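Local coordinates for protein lipase aflb (Neosartorya fumigata, PDB 6IDY) that probably hydrolyses ester bonds in lipid substrates, as a calcium-containing lipase whose central sheet follows the alpha/beta-hydrolase pattern, at residues A134-A139 with V212-N217; S201-Q206 with L423-K428; G357-T360 with Y366-L369; L369-A374 with P401-D406. All coordinates share one frame; numbering follows the deposited sequence.

In the fold
The four interactions join loops to helices that surround the mixed sheet typical of an alpha/beta hydrolase. Interactions 1 and 2 both use helix 205-223, between strands 190-195 and 227-232; their centres lie 19 Å apart and their segments alternate along the chain. Interaction 2 joins the loop entering that helix to the residue leaving helix 414-424, and interactions 3 and 4 are nested inside the long loop it closes. Interaction 1 closes before these two open. They share Leu369 and helix 368-379, with centres 9 Å apart, and meet where Tyr366 packs on Leu403. Centres of the two pairs are 29 to 33 Å apart, so distant parts of the sequence are held together on two sides of the domain.

Interaction 1. Residues A134-A139 with V212-N217; sequences ARYSVA and VAYAIN
Tyr136 reaches out of the loop before helix 140-145 and lays the hydroxyl end of its ring on Ala213 and Tyr214 of helix 205-223, the helix that makes the crossover between strands 190-195 and 227-232 of the alpha/beta-hydrolase sheet. The apolar part of the contact is small. Tyr136 CZ sits 4.0 Å from Tyr214 CB, and Tyr136 CE1 lies 4.3 Å from Ala213 CB. Tyr214 holds its CG anti to the backbone N (chi1 -173°), which sends its ring outward from the helix, past the Tyr136 hydroxyl; the two tyrosine side chains cross at about a right angle, and that hydroxyl comes to the edge of the Tyr214 ring. Tyr214 OH is hydrogen-bonded to Glu140 of helix 140-145, the helix that follows the 134-139 loop. The Tyr136 ring also meets those of Tyr126 and Trp246.

The polar part runs through water. Although Tyr136 OH is 3.2 Å from Tyr214 N, the angle is too poor for a bond to this helical amide. Instead a single water, lying in the plane of the Tyr136 ring, bonds to Tyr136 OH at 2.7 Å and accepts from Asn217 ND2 at 2.8 Å, one helical turn beyond Ala213.

Interaction 2. Residues S201-Q206 with L423-K428; sequences SLNDVQ and LAYKPK
Tyr425 turns its ring across the loop just before helix 205-223 and meets two consecutive residues, Leu202 along one side and Asn203 near the hydroxyl. Leu202 CB makes the closest apolar approach, 3.6 Å from Tyr425 CD2, and Leu202 CD1 follows at 4.1 Å from Tyr425 CB, the two side chains sliding past each other in opposite directions. At the other end of the ring the amide of Asn203 reaches the edge beside Tyr425 OH, with its plane turned 75° from that of the ring. The tyrosine gets there because its CG is anti to the backbone N (chi1 -171°), which throws the ring clear of the helix it has just left.

One shell out, each segment is shaped by its own side chains. Lys428 folds back so that its NZ donates to Leu423 O and to Tyr425 O, both at 2.8 Å, bracing the turn in which helix 414-424 ends. The first bond enters from above the carbonyl plane, whereas the second is tilted only 18° from it. On the other segment Asp204 is the N-cap of helix 205-223. Its OD1 takes both Gln206 N at 3.0 Å, from above the carboxylate plane, and Gln206 NE2 at 3.1 Å, through the syn lone pair.

Beyond these, Gln287 of helix 283-287 also donates to Asp204, and Pro283 and Leu285 of that helix pack on Tyr425 and Leu202. The contact thus joins the residues leading into helix 205-223 to the one that follows helix 414-424, with helix 283-287 alongside both segments.

Interaction 3. Residues G357-T360 with Y366-L369; sequences GVYT and YNPL
Tyr359 carries its ring from the 357-360 loop to the start of helix 368-379, meeting Tyr366, Asn367 and Pro368 in turn. From CB, the first torsion sets CG anti to the carbonyl carbon (chi1 -70°) and swings the ring out of the loop toward Asn367, to which it offers one face. CG already lies 3.4 Å from Asn367 ND2. On one side CD2 touches Asn367 CB at 3.9 Å and Tyr366 CE1 at 3.8 Å, and CE2 continues along the same tyrosine; on the other, CD1 and CE1 keep to Asn367 ND2. That nitrogen stands 3.1 Å above the ring plane, over its centre, and the amide is turned 82° from the ring, a geometry consistent with an N-H directed into the pi cloud. The same nitrogen donates to Ala355 O. At the tip Tyr359 OH meets Pro368 CD at 3.9 Å and bonds to Val398 O.

A water completes the join. It donates to Val358 O and to Tyr366 OH, the latter at 2.7 Å, and accepts from Thr360 N. The hydroxyl of Tyr366 also bonds to Glu412 OE2, which hydrogen-bonds Thr360 OG1 as well, linking the loop to helix 405-412.

With its nitrogen over the ring, the Asn367 amide has its oxygen turned to the helix start. Asn367 OD1 accepts a weak bond from Leu369 N at 2.9 Å and another bond from Ala370 N. Asparagine as N-cap, followed by proline in the first turn, is a common way to begin a helix, here with the cap's own amide nitrogen packed against an aromatic face.

Interaction 4. Residues L369-A374 with P401-D406; sequences LAWALA and PQLGLD
Trp371 projects from helix 368-379 and spans two residues of the loop before helix 405-412, Leu403 beside the NE1, CE2 and CZ2 flank of the indole and Gln402 beside its CE3 and CZ3 flank. The apolar share belongs to Leu403, whose side chain crosses the indole at about a right angle. One methyl does most of the touching: Leu403 CD1 is 3.7 Å from Trp371 CZ2 and 3.8 Å from Trp371 NE1, and Leu403 CG follows at 3.9 Å from CZ2.

Gln402 gives a mixed contact. Its CB lies 4.0 Å from Trp371 CZ3, and a bend at chi2 (83°) folds the chain back so that OE1 comes within 3.6 Å of Trp371 CE3. Only 15° separates the planes of amide and indole.

The polar atom of the indole is satisfied outside the contact, where Trp371 NE1 donates to Leu365 O and so ties the helix to the loop leading into it. Phe181 stacks on the indole. On the loop, Gly404 is the N-cap of helix 405-412, and Gly404 N donates to Asp407 OD2 in the first turn.

Helix 368-379 comes after strand 341-345, helix 346-349 and a loop, and packs Ala370 and Leu373 on Ile313 of strand 310-314. Helices packed on a mostly parallel sheet are the layered build of the alpha/beta hydrolases; here the 401-406 loop covers the outer side of one of them at Trp371.

Interaction 1. Residues A134-A139 with V212-N217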
loop_
_atom_site.group_PDB
_atom_site.type_symbol
_atom_site.label_atom_id
_atom_site.label_comp_id
_atom_site.label_asym_id
_atom_site.label_seq_id
_atom_site.Cartn_x
_atom_site.Cartn_y
_atom_site.Cartn_z
ATOM N N ALA A 134 -23.151 0.129 -4.288
ATOM C CA ALA A 134 -23.223 -1.300 -4.013
ATOM C C ALA A 134 -23.614 -1.500 -2.548
ATOM O O ALA A 134 -23.260 -0.669 -1.702
ATOM C CB ALA A 134 -21.866 -1.945 -4.272
ATOM N N ARG A 135 -24.347 -2.584 -2.250
ATOM C CA ARG A 135 -24.719 -2.891 -0.871
ATOM C C ARG A 135 -23.481 -3.309 -0.079
ATOM O O ARG A 135 -22.577 -3.953 -0.621
ATOM C CB ARG A 135 -25.820 -3.972 -0.789
ATOM C CG ARG A 135 -25.415 -5.380 -1.259
ATOM C CD ARG A 135 -26.401 -6.462 -0.834
ATOM N NE ARG A 135 -26.470 -6.640 0.621
ATOM C CZ ARG A 135 -25.675 -7.441 1.329
ATOM N NH1 ARG A 135 -24.724 -8.148 0.727
ATOM N NH2 ARG A 135 -25.820 -7.537 2.643
ATOM N N TYR A 136 -23.417 -2.903 1.186
ATOM C CA TYR A 136 -22.316 -3.306 2.041
ATOM C C TYR A 136 -22.620 -4.697 2.569
ATOM O O TYR A 136 -23.766 -4.984 2.943
ATOM C CB TYR A 136 -22.141 -2.340 3.221
ATOM C CG TYR A 136 -21.486 -1.016 2.889
ATOM C CD1 TYR A 136 -20.118 -0.936 2.639
ATOM C CD2 TYR A 136 -22.209 0.172 2.938
ATOM C CE1 TYR A 136 -19.495 0.289 2.400
ATOM C CE2 TYR A 136 -21.597 1.404 2.711
ATOM C CZ TYR A 136 -20.242 1.456 2.428
ATOM O OH TYR A 136 -19.644 2.668 2.187
ATOM N N SER A 137 -21.606 -5.565 2.602
ATOM C CA SER A 137 -21.769 -6.909 3.158
ATOM C C SER A 137 -21.248 -6.893 4.595
ATOM O O SER A 137 -21.638 -7.741 5.399
ATOM C CB SER A 137 -21.036 -7.949 2.314
ATOM O OG SER A 137 -19.628 -7.781 2.371
ATOM N N VAL A 138 -20.387 -5.902 4.913
ATOM C CA VAL A 138 -19.761 -5.703 6.228
ATOM C C VAL A 138 -20.636 -4.762 7.071
ATOM O O VAL A 138 -21.163 -3.780 6.542
ATOM C CB VAL A 138 -18.302 -5.162 6.091
ATOM C CG1 VAL A 138 -17.623 -5.024 7.450
ATOM C CG2 VAL A 138 -17.464 -6.045 5.178
ATOM N N ALA A 139 -20.765 -5.048 8.381
ATOM C CA ALA A 139 -21.530 -4.215 9.317
ATOM C C ALA A 139 -20.845 -2.844 9.481
ATOM O O ALA A 139 -19.615 -2.754 9.377
ATOM C CB ALA A 139 -21.637 -4.915 10.668
ATOM N N VAL A 212 -12.666 1.000 2.284
ATOM C CA VAL A 212 -12.238 2.223 1.600
ATOM C C VAL A 212 -13.468 3.084 1.286
ATOM O O VAL A 212 -13.458 4.274 1.598
ATOM C CB VAL A 212 -11.372 1.964 0.334
ATOM C CG1 VAL A 212 -10.992 3.278 -0.351
ATOM C CG2 VAL A 212 -10.124 1.169 0.676
ATOM N N ALA A 213 -14.516 2.483 0.678
ATOM C CA ALA A 213 -15.768 3.180 0.333
ATOM C C ALA A 213 -16.392 3.799 1.577
ATOM O O ALA A 213 -16.740 4.981 1.552
ATOM C CB ALA A 213 -16.752 2.219 -0.323
ATOM N N TYR A 214 -16.475 3.026 2.686
ATOM C CA TYR A 214 -17.023 3.577 3.920
ATOM C C TYR A 214 -16.134 4.670 4.494
ATOM O O TYR A 214 -16.667 5.706 4.886
ATOM C CB TYR A 214 -17.354 2.498 4.968
ATOM C CG TYR A 214 -18.083 3.067 6.166
ATOM C CD1 TYR A 214 -19.460 3.267 6.139
ATOM C CD2 TYR A 214 -17.391 3.439 7.316
ATOM C CE1 TYR A 214 -20.133 3.808 7.233
ATOM C CE2 TYR A 214 -18.050 3.992 8.410
ATOM C CZ TYR A 214 -19.423 4.172 8.367
ATOM O OH TYR A 214 -20.072 4.720 9.448
ATOM N N ALA A 215 -14.796 4.458 4.529
ATOM C CA ALA A 215 -13.839 5.447 5.051
ATOM C C ALA A 215 -13.958 6.765 4.300
ATOM O O ALA A 215 -13.984 7.819 4.928
ATOM C CB ALA A 215 -12.412 4.918 4.977
ATOM N N ILE A 216 -14.099 6.705 2.961
ATOM C CA ILE A 216 -14.274 7.905 2.144
ATOM C C ILE A 216 -15.506 8.696 2.586
ATOM O O ILE A 216 -15.377 9.861 2.966
ATOM C CB ILE A 216 -14.275 7.596 0.623
ATOM C CG1 ILE A 216 -12.864 7.154 0.136
ATOM C CG2 ILE A 216 -14.748 8.824 -0.155
ATOM C CD1 ILE A 216 -12.852 6.477 -1.289
ATOM N N ASN A 217 -16.686 8.052 2.567
ATOM C CA ASN A 217 -17.949 8.689 2.935
ATOM C C ASN A 217 -18.016 9.095 4.400
ATOM O O ASN A 217 -18.594 10.137 4.709
ATOM C CB ASN A 217 -19.133 7.818 2.529
ATOM C CG ASN A 217 -19.368 7.821 1.036
ATOM O OD1 ASN A 217 -18.964 8.743 0.312
ATOM N ND2 ASN A 217 -20.048 6.802 0.544
HETATM O O HOH W 1 -21.348 4.779 2.020
#

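Interaction 2. Residues S201-Q206 with L423-K428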
loop_
_atom_site.group_PDB
_atom_site.type_symbol
_atom_site.label_atom_id
_atom_site.label_comp_id
_atom_site.label_asym_id
_atom_site.label_seq_id
_atom_site.Cartn_x
_atom_site.Cartn_y
_atom_site.Cartn_z
ATOM N N SER A 201 -5.510 -6.877 4.610
ATOM C CA SER A 201 -5.796 -6.888 3.164
ATOM C C SER A 201 -5.563 -8.250 2.466
ATOM O O SER A 201 -5.403 -8.282 1.247
ATOM C CB SER A 201 -5.012 -5.781 2.451
ATOM O OG SER A 201 -5.181 -4.526 3.089
ATOM N N LEU A 202 -5.548 -9.360 3.223
ATOM C CA LEU A 202 -5.338 -10.697 2.646
ATOM C C LEU A 202 -6.642 -11.393 2.270
ATOM O O LEU A 202 -6.618 -12.311 1.454
ATOM C CB LEU A 202 -4.456 -11.591 3.521
ATOM C CG LEU A 202 -2.976 -11.198 3.592
ATOM C CD1 LEU A 202 -2.283 -11.952 4.682
ATOM C CD2 LEU A 202 -2.264 -11.417 2.248
ATOM N N ASN A 203 -7.785 -10.914 2.796
ATOM C CA ASN A 203 -9.096 -11.430 2.407
ATOM C C ASN A 203 -9.459 -10.840 1.038
ATOM O O ASN A 203 -8.727 -10.003 0.495
ATOM C CB ASN A 203 -10.191 -11.015 3.414
ATOM C CG ASN A 203 -10.177 -11.674 4.764
ATOM O OD1 ASN A 203 -9.452 -12.634 5.035
ATOM N ND2 ASN A 203 -11.014 -11.164 5.646
ATOM N N ASP A 204 -10.601 -11.275 0.505
ATOM C CA ASP A 204 -11.208 -10.853 -0.748
ATOM C C ASP A 204 -11.107 -9.319 -0.931
ATOM O O ASP A 204 -11.575 -8.560 -0.079
ATOM C CB ASP A 204 -12.678 -11.316 -0.733
ATOM C CG ASP A 204 -13.490 -11.100 -1.992
ATOM O OD1 ASP A 204 -12.982 -10.440 -2.927
ATOM O OD2 ASP A 204 -14.632 -11.589 -2.042
ATOM N N VAL A 205 -10.454 -8.879 -2.029
ATOM C CA VAL A 205 -10.269 -7.458 -2.387
ATOM C C VAL A 205 -11.632 -6.732 -2.456
ATOM O O VAL A 205 -11.716 -5.569 -2.062
ATOM C CB VAL A 205 -9.427 -7.267 -3.689
ATOM C CG1 VAL A 205 -9.256 -5.786 -4.037
ATOM C CG2 VAL A 205 -8.057 -7.929 -3.567
ATOM N N GLN A 206 -12.697 -7.441 -2.890
ATOM C CA GLN A 206 -14.070 -6.916 -2.963
ATOM C C GLN A 206 -14.584 -6.506 -1.574
ATOM O O GLN A 206 -15.302 -5.515 -1.463
ATOM C CB GLN A 206 -15.024 -7.933 -3.618
ATOM C CG GLN A 206 -14.590 -8.352 -5.025
ATOM C CD GLN A 206 -15.390 -9.504 -5.574
ATOM O OE1 GLN A 206 -16.175 -9.345 -6.512
ATOM N NE2 GLN A 206 -15.197 -10.694 -5.019
ATOM N N LEU A 423 1.947 -16.078 5.752
ATOM C CA LEU A 423 2.163 -17.418 6.293
ATOM C C LEU A 423 1.151 -17.809 7.362
ATOM O O LEU A 423 0.702 -18.953 7.365
ATOM C CB LEU A 423 3.611 -17.603 6.778
ATOM C CG LEU A 423 4.728 -17.405 5.717
ATOM C CD1 LEU A 423 6.089 -17.785 6.276
ATOM C CD2 LEU A 423 4.463 -18.202 4.444
ATOM N N ALA A 424 0.732 -16.860 8.215
ATOM C CA ALA A 424 -0.256 -17.127 9.272
ATOM C C ALA A 424 -1.701 -17.158 8.758
ATOM O O ALA A 424 -2.580 -17.625 9.478
ATOM C CB ALA A 424 -0.128 -16.095 10.383
ATOM N N TYR A 425 -1.957 -16.649 7.535
ATOM C CA TYR A 425 -3.313 -16.614 6.982
ATOM C C TYR A 425 -3.870 -18.010 6.791
ATOM O O TYR A 425 -3.267 -18.834 6.105
ATOM C CB TYR A 425 -3.381 -15.816 5.672
ATOM C CG TYR A 425 -4.798 -15.587 5.188
ATOM C CD1 TYR A 425 -5.460 -16.545 4.421
ATOM C CD2 TYR A 425 -5.480 -14.411 5.493
ATOM C CE1 TYR A 425 -6.766 -16.339 3.976
ATOM C CE2 TYR A 425 -6.776 -14.187 5.034
ATOM C CZ TYR A 425 -7.415 -15.156 4.278
ATOM O OH TYR A 425 -8.698 -14.947 3.827
ATOM N N LYS A 426 -5.020 -18.267 7.419
ATOM C CA LYS A 426 -5.722 -19.548 7.373
ATOM C C LYS A 426 -7.235 -19.298 7.341
ATOM O O LYS A 426 -7.701 -18.397 8.035
ATOM C CB LYS A 426 -5.342 -20.435 8.579
ATOM C CG LYS A 426 -3.901 -20.926 8.549
ATOM C CD LYS A 426 -3.462 -21.621 9.832
ATOM C CE LYS A 426 -1.972 -21.878 9.796
ATOM N NZ LYS A 426 -1.556 -22.923 10.770
ATOM N N PRO A 427 -8.027 -20.062 6.555
ATOM C CA PRO A 427 -7.609 -21.149 5.654
ATOM C C PRO A 427 -7.040 -20.624 4.339
ATOM O O PRO A 427 -7.490 -19.594 3.841
ATOM C CB PRO A 427 -8.891 -21.972 5.487
ATOM C CG PRO A 427 -10.012 -20.975 5.637
ATOM C CD PRO A 427 -9.491 -19.849 6.510
ATOM N N LYS A 428 -6.013 -21.302 3.805
ATOM C CA LYS A 428 -5.415 -20.904 2.535
ATOM C C LYS A 428 -6.284 -21.372 1.376
ATOM O O LYS A 428 -7.118 -22.261 1.557
ATOM C CB LYS A 428 -3.946 -21.341 2.422
ATOM C CG LYS A 428 -3.027 -20.366 3.145
ATOM C CD LYS A 428 -1.557 -20.665 2.971
ATOM C CE LYS A 428 -0.718 -19.690 3.768
ATOM N NZ LYS A 428 -0.831 -19.918 5.236
#

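Interaction 3. Residues G357-T360 with Y366-L369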
loop_
_atom_site.group_PDB
_atom_site.type_symbol
_atom_site.label_atom_id
_atom_site.label_comp_id
_atom_site.label_asym_id
_atom_site.label_seq_id
_atom_site.Cartn_x
_atom_site.Cartn_y
_atom_site.Cartn_z
ATOM N N GLY A 357 16.527 5.797 -9.351
ATOM C CA GLY A 357 17.324 4.627 -9.002
ATOM C C GLY A 357 16.518 3.410 -8.590
ATOM O O GLY A 357 15.356 3.259 -8.983
ATOM N N VAL A 358 17.148 2.531 -7.790
ATOM C CA VAL A 358 16.550 1.271 -7.340
ATOM C C VAL A 358 15.539 1.513 -6.213
ATOM O O VAL A 358 15.898 1.540 -5.031
ATOM C CB VAL A 358 17.625 0.188 -6.997
ATOM C CG1 VAL A 358 16.977 -1.134 -6.583
ATOM C CG2 VAL A 358 18.571 -0.039 -8.175
ATOM N N TYR A 359 14.271 1.711 -6.599
ATOM C CA TYR A 359 13.165 1.891 -5.671
ATOM C C TYR A 359 12.237 0.724 -5.813
ATOM O O TYR A 359 11.634 0.516 -6.864
ATOM C CB TYR A 359 12.442 3.238 -5.853
ATOM C CG TYR A 359 13.307 4.395 -5.416
ATOM C CD1 TYR A 359 14.218 4.978 -6.294
ATOM C CD2 TYR A 359 13.271 4.864 -4.103
ATOM C CE1 TYR A 359 15.056 6.011 -5.885
ATOM C CE2 TYR A 359 14.097 5.909 -3.685
ATOM C CZ TYR A 359 14.977 6.486 -4.588
ATOM O OH TYR A 359 15.806 7.503 -4.207
ATOM N N THR A 360 12.155 -0.066 -4.752
ATOM C CA THR A 360 11.339 -1.277 -4.681
ATOM C C THR A 360 9.837 -0.920 -4.655
ATOM O O THR A 360 9.473 0.260 -4.670
ATOM C CB THR A 360 11.738 -2.047 -3.424
ATOM O OG1 THR A 360 11.595 -1.166 -2.312
ATOM C CG2 THR A 360 13.170 -2.583 -3.474
ATOM N N TYR A 366 9.103 6.039 -0.018
ATOM C CA TYR A 366 10.126 6.975 0.444
ATOM C C TYR A 366 10.845 7.660 -0.730
ATOM O O TYR A 366 11.903 8.254 -0.536
ATOM C CB TYR A 366 11.106 6.334 1.459
ATOM C CG TYR A 366 11.826 5.076 1.004
ATOM C CD1 TYR A 366 12.809 5.127 0.017
ATOM C CD2 TYR A 366 11.596 3.855 1.629
ATOM C CE1 TYR A 366 13.495 3.981 -0.380
ATOM C CE2 TYR A 366 12.283 2.703 1.248
ATOM C CZ TYR A 366 13.239 2.773 0.248
ATOM O OH TYR A 366 13.901 1.636 -0.148
ATOM N N ASN A 367 10.270 7.587 -1.943
ATOM C CA ASN A 367 10.871 8.207 -3.126
ATOM C C ASN A 367 10.623 9.739 -3.155
ATOM O O ASN A 367 9.482 10.165 -2.962
ATOM C CB ASN A 367 10.395 7.532 -4.415
ATOM C CG ASN A 367 11.036 8.119 -5.637
ATOM O OD1 ASN A 367 10.559 9.106 -6.194
ATOM N ND2 ASN A 367 12.154 7.555 -6.057
ATOM N N PRO A 368 11.666 10.575 -3.400
ATOM C CA PRO A 368 11.458 12.038 -3.386
ATOM C C PRO A 368 10.513 12.567 -4.457
ATOM O O PRO A 368 9.781 13.518 -4.184
ATOM C CB PRO A 368 12.869 12.610 -3.522
ATOM C CG PRO A 368 13.676 11.515 -4.078
ATOM C CD PRO A 368 13.089 10.237 -3.620
ATOM N N LEU A 369 10.513 11.949 -5.654
ATOM C CA LEU A 369 9.610 12.326 -6.742
ATOM C C LEU A 369 8.167 11.958 -6.370
ATOM O O LEU A 369 7.268 12.772 -6.589
ATOM C CB LEU A 369 10.035 11.693 -8.086
ATOM C CG LEU A 369 9.129 11.954 -9.305
ATOM C CD1 LEU A 369 9.189 13.420 -9.767
ATOM C CD2 LEU A 369 9.444 10.995 -10.441
HETATM O O HOH W 2 14.211 0.870 -2.750
#

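Interaction 4. Residues L369-A374 with P401-D406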
loop_
_atom_site.group_PDB
_atom_site.type_symbol
_atom_site.label_atom_id
_atom_site.label_comp_id
_atom_site.label_asym_id
_atom_site.label_seq_id
_atom_site.Cartn_x
_atom_site.Cartn_y
_atom_site.Cartn_z
ATOM N N LEU A 369 10.513 11.949 -5.654
ATOM C CA LEU A 369 9.610 12.326 -6.742
ATOM C C LEU A 369 8.167 11.958 -6.370
ATOM O O LEU A 369 7.268 12.772 -6.589
ATOM C CB LEU A 369 10.035 11.693 -8.086
ATOM C CG LEU A 369 9.129 11.954 -9.305
ATOM C CD1 LEU A 369 9.189 13.420 -9.767
ATOM C CD2 LEU A 369 9.444 10.995 -10.441
ATOM N N ALA A 370 7.960 10.769 -5.747
ATOM C CA ALA A 370 6.635 10.328 -5.289
ATOM C C ALA A 370 6.023 11.372 -4.339
ATOM O O ALA A 370 4.867 11.756 -4.516
ATOM C CB ALA A 370 6.734 8.978 -4.596
ATOM N N TRP A 371 6.827 11.865 -3.379
ATOM C CA TRP A 371 6.451 12.896 -2.403
ATOM C C TRP A 371 6.168 14.241 -3.053
ATOM O O TRP A 371 5.144 14.849 -2.745
ATOM C CB TRP A 371 7.538 13.040 -1.337
ATOM C CG TRP A 371 7.398 12.021 -0.255
ATOM C CD1 TRP A 371 7.633 10.678 -0.353
ATOM C CD2 TRP A 371 6.910 12.252 1.071
ATOM N NE1 TRP A 371 7.339 10.061 0.840
ATOM C CE2 TRP A 371 6.908 11.007 1.739
ATOM C CE3 TRP A 371 6.486 13.400 1.771
ATOM C CZ2 TRP A 371 6.480 10.872 3.067
ATOM C CZ3 TRP A 371 6.081 13.268 3.093
ATOM C CH2 TRP A 371 6.066 12.015 3.722
ATOM N N ALA A 372 7.055 14.691 -3.967
ATOM C CA ALA A 372 6.899 15.956 -4.683
ATOM C C ALA A 372 5.626 15.935 -5.541
ATOM O O ALA A 372 4.922 16.940 -5.610
ATOM C CB ALA A 372 8.124 16.231 -5.540
ATOM N N LEU A 373 5.296 14.769 -6.132
ATOM C CA LEU A 373 4.078 14.610 -6.926
ATOM C C LEU A 373 2.840 14.600 -6.043
ATOM O O LEU A 373 1.823 15.172 -6.432
ATOM C CB LEU A 373 4.138 13.348 -7.796
ATOM C CG LEU A 373 5.039 13.432 -9.028
ATOM C CD1 LEU A 373 5.415 12.061 -9.492
ATOM C CD2 LEU A 373 4.405 14.273 -10.150
ATOM N N ALA A 374 2.929 13.970 -4.850
ATOM C CA ALA A 374 1.824 13.925 -3.890
ATOM C C ALA A 374 1.475 15.350 -3.426
ATOM O O ALA A 374 0.306 15.711 -3.411
ATOM C CB ALA A 374 2.195 13.051 -2.698
ATOM N N PRO A 401 12.832 15.566 1.792
ATOM C CA PRO A 401 13.440 16.178 2.998
ATOM C C PRO A 401 12.762 15.766 4.311
ATOM O O PRO A 401 13.387 15.795 5.365
ATOM C CB PRO A 401 13.292 17.687 2.759
ATOM C CG PRO A 401 13.008 17.841 1.307
ATOM C CD PRO A 401 12.344 16.588 0.844
ATOM N N GLN A 402 11.490 15.352 4.235
ATOM C CA GLN A 402 10.665 14.946 5.381
ATOM C C GLN A 402 11.038 13.583 5.975
ATOM O O GLN A 402 10.661 13.294 7.114
ATOM C CB GLN A 402 9.166 14.988 5.010
ATOM C CG GLN A 402 8.648 16.389 4.650
ATOM C CD GLN A 402 8.931 16.783 3.216
ATOM O OE1 GLN A 402 9.039 15.946 2.315
ATOM N NE2 GLN A 402 9.064 18.077 2.970
ATOM N N LEU A 403 11.754 12.742 5.216
ATOM C CA LEU A 403 12.135 11.412 5.697
ATOM C C LEU A 403 13.645 11.255 5.870
ATOM O O LEU A 403 14.428 11.972 5.241
ATOM C CB LEU A 403 11.570 10.296 4.783
ATOM C CG LEU A 403 10.038 10.225 4.570
ATOM C CD1 LEU A 403 9.686 9.092 3.635
ATOM C CD2 LEU A 403 9.285 10.044 5.882
ATOM N N GLY A 404 14.033 10.311 6.720
ATOM C CA GLY A 404 15.431 9.997 6.990
ATOM C C GLY A 404 15.739 8.524 6.831
ATOM O O GLY A 404 14.901 7.757 6.343
ATOM N N LEU A 405 16.945 8.125 7.258
ATOM C CA LEU A 405 17.439 6.749 7.218
ATOM C C LEU A 405 16.469 5.722 7.836
ATOM O O LEU A 405 16.157 4.735 7.173
ATOM C CB LEU A 405 18.836 6.668 7.871
ATOM C CG LEU A 405 19.486 5.280 8.003
ATOM C CD1 LEU A 405 19.748 4.638 6.640
ATOM C CD2 LEU A 405 20.766 5.354 8.822
ATOM N N ASP A 406 15.994 5.957 9.080
ATOM C CA ASP A 406 15.069 5.064 9.802
ATOM C C ASP A 406 13.759 4.835 9.061
ATOM O O ASP A 406 13.181 3.751 9.153
ATOM C CB ASP A 406 14.814 5.570 11.232
ATOM C CG ASP A 406 16.011 5.470 12.174
ATOM O OD1 ASP A 406 17.076 4.972 11.738
ATOM O OD2 ASP A 406 15.880 5.886 13.345
#